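Local coordinates for cell division control protein 13 (Saccharomyces cerevisiae, PDB 4HCE) that acts in telomere maintenance in yeast, where dimerization of its OB2 domain is required for productive binding of its partner Stn1, at residues 41-46 / 64-69; 103-108 / 121-126. All blocks are in the same frame, centred on the assembly; numbering follows the deposited sequence.

Contact 1: residues 41-46 / 64-69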
# COMPACT_ATOMS: atom_id res chain seq x y z
N THR B 41 7.53 -3.45 2.38
CA THR B 41 6.62 -4.52 2.82
C THR B 41 6.05 -5.32 1.63
O THR B 41 5.73 -4.75 0.58
CB THR B 41 5.51 -3.94 3.72
OG1 THR B 41 6.13 -3.41 4.90
CG2 THR B 41 4.50 -4.99 4.12
N LEU B 42 5.97 -6.63 1.79
CA LEU B 42 5.36 -7.48 0.79
C LEU B 42 3.85 -7.47 1.00
O LEU B 42 3.37 -7.74 2.11
CB LEU B 42 5.94 -8.89 0.84
CG LEU B 42 5.35 -9.94 -0.10
CD1 LEU B 42 5.66 -9.62 -1.56
CD2 LEU B 42 5.89 -11.31 0.28
N LYS B 43 3.13 -7.14 -0.06
CA LYS B 43 1.68 -7.10 -0.07
C LYS B 43 1.13 -8.04 -1.14
O LYS B 43 1.71 -8.14 -2.24
CB LYS B 43 1.18 -5.67 -0.35
CG LYS B 43 1.54 -4.68 0.74
CD LYS B 43 1.56 -3.25 0.22
CE LYS B 43 2.73 -2.47 0.78
NZ LYS B 43 2.35 -1.45 1.82
N LEU B 44 0.05 -8.74 -0.80
CA LEU B 44 -0.64 -9.59 -1.78
C LEU B 44 -2.03 -9.06 -2.06
O LEU B 44 -2.66 -8.49 -1.17
CB LEU B 44 -0.72 -11.03 -1.30
CG LEU B 44 0.60 -11.68 -0.87
CD1 LEU B 44 0.28 -13.09 -0.37
CD2 LEU B 44 1.63 -11.72 -1.97
N TYR B 45 -2.51 -9.24 -3.28
CA TYR B 45 -3.86 -8.85 -3.63
C TYR B 45 -4.70 -10.07 -3.89
O TYR B 45 -4.37 -10.92 -4.72
CB TYR B 45 -3.89 -7.88 -4.83
CG TYR B 45 -3.09 -6.67 -4.50
CD1 TYR B 45 -3.53 -5.82 -3.50
CD2 TYR B 45 -1.85 -6.44 -5.09
CE1 TYR B 45 -2.79 -4.73 -3.12
CE2 TYR B 45 -1.08 -5.34 -4.70
CZ TYR B 45 -1.57 -4.50 -3.71
OH TYR B 45 -0.85 -3.39 -3.33
N PHE B 46 -5.83 -10.09 -3.19
CA PHE B 46 -6.73 -11.21 -3.17
C PHE B 46 -8.14 -10.78 -3.54
O PHE B 46 -8.63 -9.75 -3.10
CB PHE B 46 -6.71 -11.84 -1.79
CG PHE B 46 -7.57 -13.06 -1.67
CD1 PHE B 46 -7.03 -14.33 -1.82
CD2 PHE B 46 -8.90 -12.92 -1.39
CE1 PHE B 46 -7.84 -15.45 -1.72
CE2 PHE B 46 -9.70 -14.02 -1.28
CZ PHE B 46 -9.18 -15.28 -1.44
N CYS B 64 -10.79 -5.92 -4.16
CA CYS B 64 -9.89 -6.94 -3.71
C CYS B 64 -9.45 -6.44 -2.35
O CYS B 64 -9.76 -5.31 -1.97
CB CYS B 64 -8.69 -7.05 -4.65
SG CYS B 64 -7.65 -5.56 -4.83
N ILE B 65 -8.75 -7.27 -1.60
CA ILE B 65 -8.09 -6.73 -0.44
C ILE B 65 -6.59 -6.89 -0.55
O ILE B 65 -6.08 -7.85 -1.16
CB ILE B 65 -8.64 -7.28 0.90
CG1 ILE B 65 -8.55 -8.79 0.94
CG2 ILE B 65 -10.06 -6.77 1.17
CD1 ILE B 65 -8.19 -9.28 2.34
N GLU B 66 -5.90 -5.91 0.04
CA GLU B 66 -4.47 -5.93 0.28
C GLU B 66 -4.16 -6.78 1.53
O GLU B 66 -4.76 -6.61 2.58
CB GLU B 66 -3.97 -4.48 0.43
CG GLU B 66 -2.58 -4.39 1.03
CD GLU B 66 -2.28 -3.01 1.64
OE1 GLU B 66 -2.37 -2.83 2.91
OE2 GLU B 66 -1.99 -2.12 0.83
N ILE B 67 -3.21 -7.68 1.43
CA ILE B 67 -2.79 -8.50 2.56
C ILE B 67 -1.28 -8.29 2.75
O ILE B 67 -0.49 -8.55 1.83
CB ILE B 67 -3.05 -9.99 2.32
CG1 ILE B 67 -4.53 -10.25 1.95
CG2 ILE B 67 -2.64 -10.82 3.53
CD1 ILE B 67 -4.78 -11.65 1.39
N VAL B 68 -0.89 -7.82 3.93
CA VAL B 68 0.50 -7.60 4.22
C VAL B 68 1.08 -8.83 4.89
O VAL B 68 0.41 -9.46 5.74
CB VAL B 68 0.77 -6.30 5.05
CG1 VAL B 68 0.01 -5.11 4.47
CG2 VAL B 68 0.38 -6.45 6.50
N ILE B 69 2.28 -9.19 4.44
CA ILE B 69 3.19 -10.11 5.15
C ILE B 69 4.19 -9.16 5.82
O ILE B 69 5.10 -8.65 5.16
CB ILE B 69 3.97 -11.05 4.19
CG1 ILE B 69 3.13 -11.44 2.97
CG2 ILE B 69 4.50 -12.27 4.94
CD1 ILE B 69 2.04 -12.46 3.21
O HOH W 1 7.15 -7.51 4.29
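The carbonyl oxygen of Ile67 takes the amide of Leu44 at 2.7 Å (Leu44 N to Ile67 O) in a nearly straight bond, and the CA-H of Lys43 also leans on it. This is the antiparallel pairing of strands 42-47 and 65-69 in the OB fold. Leu44 N–H and C=O bond to Ile67, and those of Phe46 to Ile65, as two hydrogen-bonded pairs, with the CA atoms of Tyr45 and Glu66 4.9 Å apart in the non-hydrogen-bonded pair between them.

On one face Leu44, Ile67, Phe46 and Ile69 pack together: Ile67 CD1 meets Phe46 CB at 3.7 Å, and Leu44 CD1 touches Ile69 CD1 at 4.0 Å. Met26 of strand 16-27 and Leu125 of strand 120-129 extend this buried layer, and Ile75 of helix 72-79 packs against Ile69.

On the other face the Glu66 chain lies beside Tyr45, with CB 3.7 Å from Tyr45 CE1. Its CG, anti to the backbone N (chi1 165°), lies 4.1 Å from Lys43 CG. Lys43 crosses the Glu66 side chain obliquely, CD 3.8 Å from Glu66 OE2; its NZ stays 4.5 Å from Glu66 OE2, too far for a salt bridge. An alanine in place of Lys43 would probably leave Val68 CG1 and the Glu66 chain without the methylenes that pack on them, and the carboxylate without its nearby positive charge. Asn27 and Met120 of the second subunit pack on Lys43 and Tyr45 respectively. At the Leu42 end, Leu42 CD2 rests on Ile69 CG1, 3.9 Å away.

Contact 2: residues 103-108 / 121-126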
# COMPACT_ATOMS: atom_id res chain seq x y z
N VAL B 103 -7.36 -18.32 2.24
CA VAL B 103 -6.53 -17.61 3.22
C VAL B 103 -7.35 -17.27 4.48
O VAL B 103 -8.57 -17.07 4.43
CB VAL B 103 -5.91 -16.30 2.64
CG1 VAL B 103 -4.98 -16.59 1.48
CG2 VAL B 103 -6.99 -15.32 2.22
N GLU B 104 -6.67 -17.23 5.61
CA GLU B 104 -7.25 -16.58 6.77
C GLU B 104 -6.46 -15.33 6.96
O GLU B 104 -5.23 -15.36 6.97
CB GLU B 104 -7.20 -17.46 8.01
CG GLU B 104 -8.37 -18.39 8.08
CD GLU B 104 -8.32 -19.33 9.26
OE1 GLU B 104 -9.19 -20.23 9.32
OE2 GLU B 104 -7.41 -19.16 10.12
N VAL B 105 -7.16 -14.22 7.10
CA VAL B 105 -6.50 -12.94 7.29
C VAL B 105 -6.92 -12.37 8.63
O VAL B 105 -8.03 -12.65 9.12
CB VAL B 105 -6.78 -11.94 6.13
CG1 VAL B 105 -6.20 -12.48 4.82
CG2 VAL B 105 -8.27 -11.65 5.96
N GLU B 106 -6.02 -11.59 9.22
CA GLU B 106 -6.24 -11.02 10.53
C GLU B 106 -5.98 -9.54 10.48
O GLU B 106 -4.94 -9.11 10.00
CB GLU B 106 -5.32 -11.68 11.55
CG GLU B 106 -5.64 -11.25 12.97
CD GLU B 106 -4.77 -11.91 14.03
OE1 GLU B 106 -5.06 -11.65 15.22
OE2 GLU B 106 -3.81 -12.66 13.71
N ARG B 107 -6.93 -8.77 11.01
CA ARG B 107 -6.86 -7.34 11.07
C ARG B 107 -5.94 -6.98 12.25
O ARG B 107 -6.26 -7.29 13.41
CB ARG B 107 -8.27 -6.77 11.32
CG ARG B 107 -8.41 -5.29 11.05
CD ARG B 107 -8.17 -5.06 9.57
NE ARG B 107 -8.61 -3.74 9.16
CZ ARG B 107 -8.36 -3.18 7.98
NH1 ARG B 107 -7.64 -3.81 7.06
NH2 ARG B 107 -8.83 -1.98 7.75
N ILE B 108 -4.81 -6.34 11.95
CA ILE B 108 -3.83 -5.99 12.98
C ILE B 108 -3.56 -4.48 12.97
O ILE B 108 -3.78 -3.81 11.96
CB ILE B 108 -2.49 -6.76 12.82
CG1 ILE B 108 -1.86 -6.47 11.45
CG2 ILE B 108 -2.66 -8.26 13.05
CD1 ILE B 108 -0.38 -6.82 11.39
N ALA B 121 -4.36 0.19 10.40
CA ALA B 121 -5.03 -1.12 10.42
C ALA B 121 -4.82 -1.74 9.06
O ALA B 121 -5.08 -1.11 8.05
CB ALA B 121 -6.51 -0.99 10.72
N VAL B 122 -4.32 -2.96 9.03
CA VAL B 122 -4.10 -3.67 7.78
C VAL B 122 -4.55 -5.11 8.00
O VAL B 122 -4.71 -5.55 9.15
CB VAL B 122 -2.62 -3.64 7.35
CG1 VAL B 122 -2.15 -2.20 7.06
CG2 VAL B 122 -1.73 -4.28 8.41
N TRP B 123 -4.76 -5.83 6.89
CA TRP B 123 -4.92 -7.26 6.91
C TRP B 123 -3.58 -7.94 6.85
O TRP B 123 -2.77 -7.66 5.96
CB TRP B 123 -5.78 -7.69 5.71
CG TRP B 123 -7.22 -7.30 5.87
CD1 TRP B 123 -7.93 -6.34 5.15
CD2 TRP B 123 -8.18 -7.84 6.84
NE1 TRP B 123 -9.23 -6.26 5.58
CE2 TRP B 123 -9.46 -7.15 6.58
CE3 TRP B 123 -8.13 -8.80 7.83
CZ2 TRP B 123 -10.60 -7.42 7.32
CZ3 TRP B 123 -9.28 -9.07 8.56
CH2 TRP B 123 -10.48 -8.39 8.33
N SER B 124 -3.31 -8.84 7.78
CA SER B 124 -2.11 -9.65 7.64
C SER B 124 -2.42 -11.11 7.41
O SER B 124 -3.46 -11.59 7.83
CB SER B 124 -1.22 -9.50 8.86
OG SER B 124 -1.89 -10.09 9.95
N LEU B 125 -1.49 -11.82 6.78
CA LEU B 125 -1.70 -13.21 6.44
C LEU B 125 -1.58 -14.12 7.64
O LEU B 125 -0.49 -14.34 8.15
CB LEU B 125 -0.71 -13.67 5.37
CG LEU B 125 -0.95 -15.05 4.77
CD1 LEU B 125 -2.42 -15.44 4.87
CD2 LEU B 125 -0.51 -15.03 3.32
N LYS B 126 -2.71 -14.65 8.11
CA LYS B 126 -2.71 -15.60 9.20
C LYS B 126 -2.40 -17.02 8.70
O LYS B 126 -1.52 -17.69 9.21
CB LYS B 126 -4.03 -15.61 9.95
CG LYS B 126 -3.96 -16.30 11.29
CD LYS B 126 -5.26 -16.10 12.06
CE LYS B 126 -5.03 -16.39 13.53
NZ LYS B 126 -5.37 -17.80 13.84
O HOH W 2 -1.49 -13.12 11.62
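Strands 103-108 and 121-126 run antiparallel, their axes 4.4 Å apart at closest and their directions 143° apart, with Glu106 opposite Ser124 and Ile108 opposite Val122 in the hydrogen-bonded pairs. Glu106 O accepts Ser124 N at 2.8 Å in an almost straight bond, while Ile108 and Val122 exchange both of their backbone bonds.

Arg107 and Trp123 carry one face. The Arg107 chain bends at chi2 (64°), where CD turns over the indole, and CD sits 3.8 Å above the centre of the six-membered ring as a CH-pi contact. Farther out the guanidinium lies over the five-membered ring in a cation-pi contact, Arg107 CZ 4.3 Å from that ring's centroid, with the two planes tilted 42° apart. NH1 comes 3.2 Å from Trp123 CD1, over the ring face, and NE donates to the carbonyl of Ala11. The Val105 side chain crosses that of Trp123 at about a right angle, and its CG2 reaches Trp123 CE3 at 3.4 Å.

The other face is mixed. Ile108 CG1 packs on Val122 CG2 at 3.7 Å, and its CG2 and CD1 brush Ser124. A water donates to Glu106 OE2. Lys126 CE lies 3.9 Å from the same Glu106 OE2, where the two side chains cross obliquely, with no salt bridge formed. Glu104 OE1 makes a salt bridge with Arg18.

Backbone bonds from Ala121 to the second subunit, and Val59 of that subunit on Arg107, place the Arg107 end of this pairing beside the dimer contact, in the beta hairpin formed by the last two strands of the OB fold.

How the contacts relate
Contact 1 precedes contact 2 along the chain, and their centres lie 9 Å apart within the same OB2 domain. Strands 65-69 and 120-129 are neighbours in the sheet and run parallel, so the second strand of each contact meets the other directly: Val68 N is probably hydrogen-bonded to Trp123 O (2.8 Å), and Val68 O probably to Leu125 N. The four strands thus follow one another across the sheet as 42-47, 65-69, 120-129 and 101-110. Strand 16-27 bonds to both 42-47 and 101-110, closing the circuit. Both contacts also touch the second subunit, consistent with these strands contributing to the OB2 dimer.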